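TRNA-splicing ligase RtcB (Thermus thermophilus, PDB 2EPG) probably joins RNA ends bearing a 2',3'-cyclic phosphate or 3'-phosphate to 5'-hydroxyl ends, using GTP and manganese. Local coordinates at residues Pro175-Phe180 with Asn307-Ala312; Ile181-Arg186 with Asn341-Glu346; Pro192-Glu197 with Gly290-Gln295. One frame throughout, in Å; residues are numbered along the deposited sequence.

Overall arrangement
Following the chain from its N terminus, one long loop between helix 164-169 and helix 197-203 supplies the first segment of all three contacts. Contact 1 joins 175-180 to the later part of helix 288-321, and contact 2 joins the next residues, 181-186, to strand 332-347. Because their segments alternate, contacts 1 and 2 cross; they also touch, Val178 CG1 lying 3.3 Å from Gln184 O. Contact 3 closes a smaller loop, 192-197 onto the start of helix 288-321, nested inside both others. It meets contact 2 where Phe344 packs on Leu294, whereas contacts 1 and 3, sharing the long helix, have centres about 24 Å apart.

Contact 1 (Pro175-Phe180 with Asn307-Ala312); sequences PEDVRF and NRQLIA
Asp177 and Gln309 meet through a single hydrogen bond, with Gln309 NE2 donating to Asp177 OD1 over 2.9 Å. The bond is nearly straight, at 168° about the hydrogen. It leaves NE2 close to the plane of the amide and reaches OD1 on its anti side, a little out of the carboxylate plane. The two side chains cross at about a right angle, yet their flat ends are turned only 30° apart. Gln309 reaches over from its helix with CG anti to the backbone N (chi1 176°) and then bends at chi2, which brings OE1 to 3.6 Å from Asp177 CB. Both residues are buried, and the backbones stay well separated, the CA atoms of Asp177 and Gln309 being 8.2 Å apart. The contact ties a short 3-10 turn, residues 177-179, in the loop after helix 164-169 to the long helix 288-321 of this RtcB-family fold. Further bonds hold both groups in place. OD1 of Asp177 also forms a salt bridge with Arg316 and accepts from the backbone N of Tyr174, so a carboxylate suits a spot where several donors converge. An amide suits the facing position because it can give and accept at once: Gln309 NE2 also donates to the carbonyl O of Tyr172, while OE1 accepts from Arg112. Around the polar pair, Val333 packs against Asp177, and Ala164 and Val168 of helix 164-169 against Gln309.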
loop_
_atom_site.group_PDB
_atom_site.type_symbol
_atom_site.label_atom_id
_atom_site.label_comp_id
_atom_site.label_asym_id
_atom_site.label_seq_id
_atom_site.Cartn_x
_atom_site.Cartn_y
_atom_site.Cartn_z
ATOM N N PRO A 175 3.000 -7.390 -21.405
ATOM C CA PRO A 175 2.757 -6.011 -21.847
ATOM C C PRO A 175 1.646 -5.315 -21.067
ATOM O O PRO A 175 1.777 -4.153 -20.681
ATOM C CB PRO A 175 2.394 -6.180 -23.324
ATOM C CG PRO A 175 3.166 -7.398 -23.724
ATOM C CD PRO A 175 2.937 -8.321 -22.550
ATOM N N GLU A 176 0.564 -6.039 -20.813
ATOM C CA GLU A 176 -0.575 -5.469 -20.100
ATOM C C GLU A 176 -0.385 -5.278 -18.582
ATOM O O GLU A 176 -1.205 -4.628 -17.945
ATOM C CB GLU A 176 -1.827 -6.328 -20.340
ATOM C CG GLU A 176 -1.735 -7.748 -19.750
ATOM C CD GLU A 176 -3.100 -8.335 -19.375
ATOM O OE1 GLU A 176 -4.008 -8.349 -20.233
ATOM O OE2 GLU A 176 -3.267 -8.786 -18.218
ATOM N N ASP A 177 0.686 -5.815 -18.005
ATOM C CA ASP A 177 0.870 -5.694 -16.554
ATOM C C ASP A 177 0.726 -4.282 -16.010
ATOM O O ASP A 177 0.072 -4.067 -14.998
ATOM C CB ASP A 177 2.235 -6.243 -16.131
ATOM C CG ASP A 177 2.307 -7.748 -16.212
ATOM O OD1 ASP A 177 3.405 -8.296 -16.032
ATOM O OD2 ASP A 177 1.269 -8.395 -16.449
ATOM N N VAL A 178 1.336 -3.328 -16.703
ATOM C CA VAL A 178 1.350 -1.935 -16.300
ATOM C C VAL A 178 -0.011 -1.280 -16.138
ATOM O O VAL A 178 -0.157 -0.389 -15.305
ATOM C CB VAL A 178 2.203 -1.099 -17.299
ATOM C CG1 VAL A 178 2.057 0.388 -17.009
ATOM C CG2 VAL A 178 3.671 -1.512 -17.185
ATOM N N ARG A 179 -0.984 -1.711 -16.944
ATOM C CA ARG A 179 -2.345 -1.171 -16.913
ATOM C C ARG A 179 -3.022 -1.377 -15.570
ATOM O O ARG A 179 -3.917 -0.623 -15.199
ATOM C CB ARG A 179 -3.227 -1.853 -17.966
ATOM C CG ARG A 179 -2.779 -1.705 -19.413
ATOM C CD ARG A 179 -3.807 -0.906 -20.214
ATOM N NE ARG A 179 -5.170 -1.363 -19.924
ATOM C CZ ARG A 179 -6.266 -0.681 -20.234
ATOM N NH1 ARG A 179 -7.461 -1.162 -19.931
ATOM N NH2 ARG A 179 -6.163 0.484 -20.851
ATOM N N PHE A 180 -2.601 -2.399 -14.837
ATOM C CA PHE A 180 -3.232 -2.692 -13.554
ATOM C C PHE A 180 -2.405 -2.381 -12.312
ATOM O O PHE A 180 -2.560 -2.987 -11.246
ATOM C CB PHE A 180 -3.710 -4.138 -13.583
ATOM C CG PHE A 180 -4.570 -4.428 -14.781
ATOM C CD1 PHE A 180 -4.014 -4.949 -15.946
ATOM C CD2 PHE A 180 -5.917 -4.078 -14.782
ATOM C CE1 PHE A 180 -4.786 -5.115 -17.101
ATOM C CE2 PHE A 180 -6.699 -4.239 -15.928
ATOM C CZ PHE A 180 -6.133 -4.760 -17.089
ATOM N N ASN A 307 10.128 -3.676 -8.041
ATOM C CA ASN A 307 10.429 -4.837 -7.226
ATOM C C ASN A 307 9.272 -5.845 -7.262
ATOM O O ASN A 307 9.494 -7.057 -7.379
ATOM C CB ASN A 307 10.697 -4.403 -5.780
ATOM C CG ASN A 307 11.156 -5.553 -4.917
ATOM O OD1 ASN A 307 11.994 -6.345 -5.336
ATOM N ND2 ASN A 307 10.621 -5.650 -3.704
ATOM N N ARG A 308 8.041 -5.352 -7.139
ATOM C CA ARG A 308 6.891 -6.244 -7.164
ATOM C C ARG A 308 6.718 -6.805 -8.578
ATOM O O ARG A 308 6.354 -7.968 -8.754
ATOM C CB ARG A 308 5.625 -5.509 -6.698
ATOM C CG ARG A 308 5.639 -5.176 -5.196
ATOM C CD ARG A 308 4.248 -4.831 -4.645
ATOM N NE ARG A 308 3.722 -3.545 -5.105
ATOM C CZ ARG A 308 3.901 -2.384 -4.481
ATOM N NH1 ARG A 308 3.374 -1.282 -4.983
ATOM N NH2 ARG A 308 4.608 -2.316 -3.357
ATOM N N GLN A 309 6.985 -5.980 -9.586
ATOM C CA GLN A 309 6.870 -6.433 -10.955
ATOM C C GLN A 309 7.850 -7.586 -11.187
ATOM O O GLN A 309 7.482 -8.596 -11.790
ATOM C CB GLN A 309 7.171 -5.286 -11.930
ATOM C CG GLN A 309 7.168 -5.702 -13.405
ATOM C CD GLN A 309 5.792 -6.198 -13.891
ATOM O OE1 GLN A 309 4.761 -5.583 -13.609
ATOM N NE2 GLN A 309 5.785 -7.294 -14.634
ATOM N N LEU A 310 9.080 -7.451 -10.681
ATOM C CA LEU A 310 10.098 -8.491 -10.867
ATOM C C LEU A 310 9.684 -9.768 -10.174
ATOM O O LEU A 310 9.810 -10.854 -10.723
ATOM C CB LEU A 310 11.468 -8.055 -10.306
ATOM C CG LEU A 310 12.715 -8.230 -11.195
ATOM C CD1 LEU A 310 13.986 -8.227 -10.331
ATOM C CD2 LEU A 310 12.631 -9.516 -12.008
ATOM N N ILE A 311 9.197 -9.641 -8.949
ATOM C CA ILE A 311 8.767 -10.812 -8.202
ATOM C C ILE A 311 7.646 -11.526 -8.949
ATOM O O ILE A 311 7.621 -12.753 -9.023
ATOM C CB ILE A 311 8.308 -10.416 -6.782
ATOM C CG1 ILE A 311 9.514 -9.885 -5.989
ATOM C CG2 ILE A 311 7.706 -11.633 -6.055
ATOM C CD1 ILE A 311 9.172 -9.275 -4.643
ATOM N N ALA A 312 6.727 -10.758 -9.521
ATOM C CA ALA A 312 5.620 -11.348 -10.265
ATOM C C ALA A 312 6.164 -12.148 -11.445
ATOM O O ALA A 312 5.643 -13.217 -11.768
ATOM C CB ALA A 312 4.666 -10.257 -10.757
#

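Contact 2 (Ile181-Arg186 with Asn341-Glu346); sequences IESQGR and NAKFEE
Lys343 brings its ammonium group between Glu182 and Ser183, two neighbours in the loop facing its strand. NZ forms a salt bridge to Glu182 OE2 at 2.9 Å, meeting the oxygen on its anti side and 27° out of the carboxylate plane. Ser183 OG accepts a second bond from NZ, modelled so short that its exact length is doubtful. Lysine suits this place because a long chain must span backbones whose nearest CA atoms, those of Ser183 and Lys343, are 9.8 Å apart. The chain passes with Lys343 CD 3.1 Å from Glu182 OE2, and the bend at chi3 (62°) then turns CE and NZ in between the carboxylate and the hydroxyl. Glu182 comes from the opposite direction, extended beyond CG, and its OE1 accepts from the backbone N of Ala338, so each carboxylate oxygen has a donor. Successive i to i+3 backbone bonds, with positive phi at 183-185, coil residues 181-186 into tight turns, joined here to strand 332-347, which pairs antiparallel with strands 110-119 and 350-357. About 7 Å separates the side chain of Glu182 from that of His339, a predicted manganese and GMP ligand. Were Glu182 replaced by an alanine, the buried ammonium of Lys343 would probably lose its carboxylate mate and the backbone N of Ala338 this acceptor. Nearby, Arg356 pairs with Glu345 and probably offsets its like charge.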
loop_
_atom_site.group_PDB
_atom_site.type_symbol
_atom_site.label_atom_id
_atom_site.label_comp_id
_atom_site.label_asym_id
_atom_site.label_seq_id
_atom_site.Cartn_x
_atom_site.Cartn_y
_atom_site.Cartn_z
ATOM N N ILE A 181 -1.517 -1.416 -12.466
ATOM C CA ILE A 181 -0.714 -0.960 -11.354
ATOM C C ILE A 181 -1.195 0.456 -11.115
ATOM O O ILE A 181 -1.476 1.184 -12.073
ATOM C CB ILE A 181 0.783 -0.881 -11.702
ATOM C CG1 ILE A 181 1.283 -2.236 -12.204
ATOM C CG2 ILE A 181 1.572 -0.440 -10.462
ATOM C CD1 ILE A 181 2.723 -2.183 -12.717
ATOM N N GLU A 182 -1.303 0.839 -9.849
ATOM C CA GLU A 182 -1.692 2.196 -9.488
ATOM C C GLU A 182 -0.675 3.121 -10.184
ATOM O O GLU A 182 0.532 2.855 -10.142
ATOM C CB GLU A 182 -1.593 2.364 -7.972
ATOM C CG GLU A 182 -1.899 3.763 -7.464
ATOM C CD GLU A 182 -1.490 3.970 -6.005
ATOM O OE1 GLU A 182 -1.260 2.975 -5.286
ATOM O OE2 GLU A 182 -1.393 5.143 -5.577
ATOM N N SER A 183 -1.165 4.193 -10.808
ATOM C CA SER A 183 -0.322 5.165 -11.521
ATOM C C SER A 183 0.559 4.492 -12.553
ATOM O O SER A 183 1.629 4.999 -12.878
ATOM C CB SER A 183 0.576 5.918 -10.541
ATOM O OG SER A 183 -0.191 6.753 -9.698
ATOM N N GLN A 184 0.097 3.349 -13.061
ATOM C CA GLN A 184 0.841 2.569 -14.031
ATOM C C GLN A 184 2.252 2.230 -13.531
ATOM O O GLN A 184 3.178 2.043 -14.323
ATOM C CB GLN A 184 0.880 3.292 -15.395
ATOM C CG GLN A 184 -0.493 3.332 -16.096
ATOM C CD GLN A 184 -0.418 3.086 -17.616
ATOM O OE1 GLN A 184 0.124 3.903 -18.382
ATOM N NE2 GLN A 184 -0.961 1.947 -18.053
ATOM N N GLY A 185 2.399 2.142 -12.208
ATOM C CA GLY A 185 3.679 1.803 -11.613
ATOM C C GLY A 185 4.753 2.859 -11.777
ATOM O O GLY A 185 5.932 2.532 -11.774
ATOM N N ARG A 186 4.350 4.123 -11.898
ATOM C CA ARG A 186 5.295 5.223 -12.076
ATOM C C ARG A 186 4.830 6.523 -11.465
ATOM O O ARG A 186 3.834 7.090 -11.920
ATOM C CB ARG A 186 5.532 5.487 -13.571
ATOM C CG ARG A 186 6.485 6.646 -13.897
ATOM C CD ARG A 186 6.570 6.859 -15.419
ATOM N NE ARG A 186 7.543 7.874 -15.842
ATOM C CZ ARG A 186 7.314 9.188 -15.878
ATOM N NH1 ARG A 186 8.277 10.015 -16.281
ATOM N NH2 ARG A 186 6.131 9.675 -15.530
ATOM N N ASN A 341 2.375 6.058 0.942
ATOM C CA ASN A 341 2.759 6.932 -0.152
ATOM C C ASN A 341 2.101 8.302 -0.074
ATOM O O ASN A 341 1.064 8.456 0.546
ATOM C CB ASN A 341 2.368 6.283 -1.476
ATOM C CG ASN A 341 3.443 6.417 -2.525
ATOM O OD1 ASN A 341 3.278 5.968 -3.662
ATOM N ND2 ASN A 341 4.557 7.034 -2.153
ATOM N N ALA A 342 2.721 9.301 -0.693
ATOM C CA ALA A 342 2.135 10.635 -0.756
ATOM C C ALA A 342 2.041 10.872 -2.254
ATOM O O ALA A 342 3.004 10.640 -2.987
ATOM C CB ALA A 342 3.033 11.672 -0.109
ATOM N N LYS A 343 0.880 11.315 -2.713
ATOM C CA LYS A 343 0.676 11.524 -4.134
ATOM C C LYS A 343 -0.126 12.770 -4.394
ATOM O O LYS A 343 -0.994 13.136 -3.592
ATOM C CB LYS A 343 -0.084 10.338 -4.723
ATOM C CG LYS A 343 0.513 8.991 -4.341
ATOM C CD LYS A 343 -0.065 7.899 -5.182
ATOM C CE LYS A 343 0.258 8.108 -6.648
ATOM N NZ LYS A 343 -0.614 7.194 -7.421
ATOM N N PHE A 344 0.162 13.425 -5.511
ATOM C CA PHE A 344 -0.599 14.607 -5.863
ATOM C C PHE A 344 -1.858 14.110 -6.559
ATOM O O PHE A 344 -1.786 13.358 -7.525
ATOM C CB PHE A 344 0.194 15.528 -6.792
ATOM C CG PHE A 344 1.256 16.327 -6.079
ATOM C CD1 PHE A 344 2.572 15.876 -6.025
ATOM C CD2 PHE A 344 0.929 17.524 -5.445
ATOM C CE1 PHE A 344 3.552 16.619 -5.345
ATOM C CE2 PHE A 344 1.893 18.268 -4.769
ATOM C CZ PHE A 344 3.208 17.818 -4.719
ATOM N N GLU A 345 -3.013 14.539 -6.068
ATOM C CA GLU A 345 -4.287 14.109 -6.629
ATOM C C GLU A 345 -5.287 15.267 -6.678
ATOM O O GLU A 345 -5.100 16.291 -6.018
ATOM C CB GLU A 345 -4.863 12.974 -5.777
ATOM C CG GLU A 345 -3.988 11.731 -5.703
ATOM C CD GLU A 345 -4.538 10.665 -4.760
ATOM O OE1 GLU A 345 -5.560 10.912 -4.056
ATOM O OE2 GLU A 345 -3.934 9.572 -4.717
ATOM N N GLU A 346 -6.332 15.096 -7.481
ATOM C CA GLU A 346 -7.391 16.088 -7.617
ATOM C C GLU A 346 -8.496 15.760 -6.628
ATOM O O GLU A 346 -9.095 14.691 -6.706
ATOM C CB GLU A 346 -7.998 16.055 -9.018
ATOM C CG GLU A 346 -7.062 16.480 -10.129
ATOM C CD GLU A 346 -6.679 17.944 -10.031
ATOM O OE1 GLU A 346 -5.456 18.228 -10.098
ATOM O OE2 GLU A 346 -7.597 18.798 -9.890
#

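Contact 3 (Pro192-Glu197 with Gly290-Gln295); sequences PDKVSE and GQDYLQ
The side chain of Lys194 slants across the first turns of helix 288-321, touching Asp292 and Gln295, residues nearly one helical turn apart. The close packing is along the methylenes. Lys194 CB sits 3.6 Å from the carbonyl O of Asp292, CD is 3.4 Å from Asp292 OD2, and CE approaches Gln295 OE1 to 3.2 Å. A bend at chi2 (-63°) swings the chain from the backbone of Asp292 toward its carboxylate, and both partners cross it obliquely. Lysine serves here because it offers a slim hydrocarbon flank to the helix and still brings a charge to its far end. There NZ makes a salt bridge of 2.8 Å with Asp292 OD2, coming from above the carboxylate plane, 45° out of it. Asp292 is well suited as the shared acid, since OD1 is paired with Arg263 and the two oxygens therefore serve two different cations. Within 192-197, Lys194 carries nearly all of the contact with 290-295; Asn191, just before, bonds to Gln295 through its backbone. This is a surface contact among partly exposed side chains, whereas the neighbouring Val195 is buried and packs against Ala296 and Ala299, farther along the same helix. Just beyond, Ser196 is the N-cap of helix 197-203, its OG accepting from the backbone N of Ala199. What results is a short 3-10 turn, 192-194, pinned by a surface salt bridge to a long helix and leading directly into a capped helix start.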
loop_
_atom_site.group_PDB
_atom_site.type_symbol
_atom_site.label_atom_id
_atom_site.label_comp_id
_atom_site.label_asym_id
_atom_site.label_seq_id
_atom_site.Cartn_x
_atom_site.Cartn_y
_atom_site.Cartn_z
ATOM N N PRO A 192 16.356 10.349 -9.502
ATOM C CA PRO A 192 17.389 9.625 -8.755
ATOM C C PRO A 192 18.462 10.531 -8.145
ATOM O O PRO A 192 19.089 10.162 -7.164
ATOM C CB PRO A 192 17.973 8.663 -9.797
ATOM C CG PRO A 192 16.891 8.544 -10.829
ATOM C CD PRO A 192 16.352 9.941 -10.916
ATOM N N ASP A 193 18.665 11.719 -8.711
ATOM C CA ASP A 193 19.685 12.633 -8.185
ATOM C C ASP A 193 19.436 13.020 -6.733
ATOM O O ASP A 193 20.379 13.338 -6.004
ATOM C CB ASP A 193 19.767 13.911 -9.027
ATOM C CG ASP A 193 20.259 13.652 -10.447
ATOM O OD1 ASP A 193 20.065 14.539 -11.311
ATOM O OD2 ASP A 193 20.845 12.569 -10.700
ATOM N N LYS A 194 18.171 12.992 -6.315
ATOM C CA LYS A 194 17.791 13.355 -4.952
ATOM C C LYS A 194 17.852 12.160 -4.004
ATOM O O LYS A 194 17.609 12.286 -2.801
ATOM C CB LYS A 194 16.384 13.955 -4.961
ATOM C CG LYS A 194 16.176 15.012 -6.054
ATOM C CD LYS A 194 17.092 16.223 -5.863
ATOM C CE LYS A 194 16.828 17.286 -6.919
ATOM N NZ LYS A 194 17.349 18.606 -6.483
ATOM N N VAL A 195 18.171 10.994 -4.547
ATOM C CA VAL A 195 18.291 9.776 -3.740
ATOM C C VAL A 195 19.764 9.667 -3.333
ATOM O O VAL A 195 20.646 9.693 -4.191
ATOM C CB VAL A 195 17.877 8.542 -4.565
ATOM C CG1 VAL A 195 18.134 7.255 -3.775
ATOM C CG2 VAL A 195 16.410 8.657 -4.953
ATOM N N SER A 196 20.028 9.548 -2.036
ATOM C CA SER A 196 21.408 9.477 -1.540
ATOM C C SER A 196 22.134 8.239 -2.023
ATOM O O SER A 196 21.508 7.226 -2.348
ATOM C CB SER A 196 21.440 9.511 -0.007
ATOM O OG SER A 196 21.068 8.264 0.543
ATOM N N GLU A 197 23.460 8.325 -2.067
ATOM C CA GLU A 197 24.284 7.203 -2.510
ATOM C C GLU A 197 23.983 6.008 -1.647
ATOM O O GLU A 197 23.865 4.892 -2.133
ATOM C CB GLU A 197 25.775 7.509 -2.359
ATOM C CG GLU A 197 26.262 8.720 -3.096
ATOM C CD GLU A 197 27.759 8.853 -2.986
ATOM O OE1 GLU A 197 28.458 7.999 -3.566
ATOM O OE2 GLU A 197 28.237 9.790 -2.310
ATOM N N GLY A 290 11.458 20.278 0.422
ATOM C CA GLY A 290 10.204 19.582 0.230
ATOM C C GLY A 290 10.211 18.937 -1.138
ATOM O O GLY A 290 9.938 17.750 -1.281
ATOM N N GLN A 291 10.549 19.731 -2.149
ATOM C CA GLN A 291 10.620 19.253 -3.524
ATOM C C GLN A 291 11.590 18.096 -3.683
ATOM O O GLN A 291 11.312 17.142 -4.423
ATOM C CB GLN A 291 11.052 20.390 -4.448
ATOM C CG GLN A 291 9.978 21.434 -4.684
ATOM C CD GLN A 291 8.872 20.903 -5.571
ATOM O OE1 GLN A 291 9.102 20.589 -6.740
ATOM N NE2 GLN A 291 7.671 20.780 -5.018
ATOM N N ASP A 292 12.736 18.170 -3.003
ATOM C CA ASP A 292 13.726 17.102 -3.127
ATOM C C ASP A 292 13.223 15.783 -2.562
ATOM O O ASP A 292 13.393 14.737 -3.186
ATOM C CB ASP A 292 15.028 17.490 -2.437
ATOM C CG ASP A 292 15.841 18.502 -3.238
ATOM O OD1 ASP A 292 16.883 18.939 -2.727
ATOM O OD2 ASP A 292 15.460 18.856 -4.369
ATOM N N TYR A 293 12.609 15.834 -1.384
ATOM C CA TYR A 293 12.086 14.623 -0.759
ATOM C C TYR A 293 11.019 13.994 -1.640
ATOM O O TYR A 293 10.985 12.766 -1.821
ATOM C CB TYR A 293 11.476 14.920 0.622
ATOM C CG TYR A 293 10.652 13.751 1.159
ATOM C CD1 TYR A 293 11.265 12.538 1.495
ATOM C CD2 TYR A 293 9.257 13.836 1.256
ATOM C CE1 TYR A 293 10.523 11.441 1.906
ATOM C CE2 TYR A 293 8.495 12.731 1.664
ATOM C CZ TYR A 293 9.135 11.534 1.987
ATOM O OH TYR A 293 8.391 10.424 2.374
ATOM N N LEU A 294 10.151 14.832 -2.193
ATOM C CA LEU A 294 9.078 14.330 -3.042
ATOM C C LEU A 294 9.667 13.625 -4.250
ATOM O O LEU A 294 9.177 12.570 -4.654
ATOM C CB LEU A 294 8.143 15.470 -3.474
ATOM C CG LEU A 294 7.096 15.864 -2.419
ATOM C CD1 LEU A 294 6.413 17.174 -2.806
ATOM C CD2 LEU A 294 6.065 14.742 -2.283
ATOM N N GLN A 295 10.737 14.189 -4.817
ATOM C CA GLN A 295 11.372 13.564 -5.972
ATOM C C GLN A 295 12.063 12.263 -5.615
ATOM O O GLN A 295 12.038 11.315 -6.388
ATOM C CB GLN A 295 12.375 14.523 -6.611
ATOM C CG GLN A 295 11.730 15.636 -7.385
ATOM C CD GLN A 295 12.707 16.765 -7.671
ATOM O OE1 GLN A 295 13.873 16.527 -7.984
ATOM N NE2 GLN A 295 12.230 17.993 -7.579
#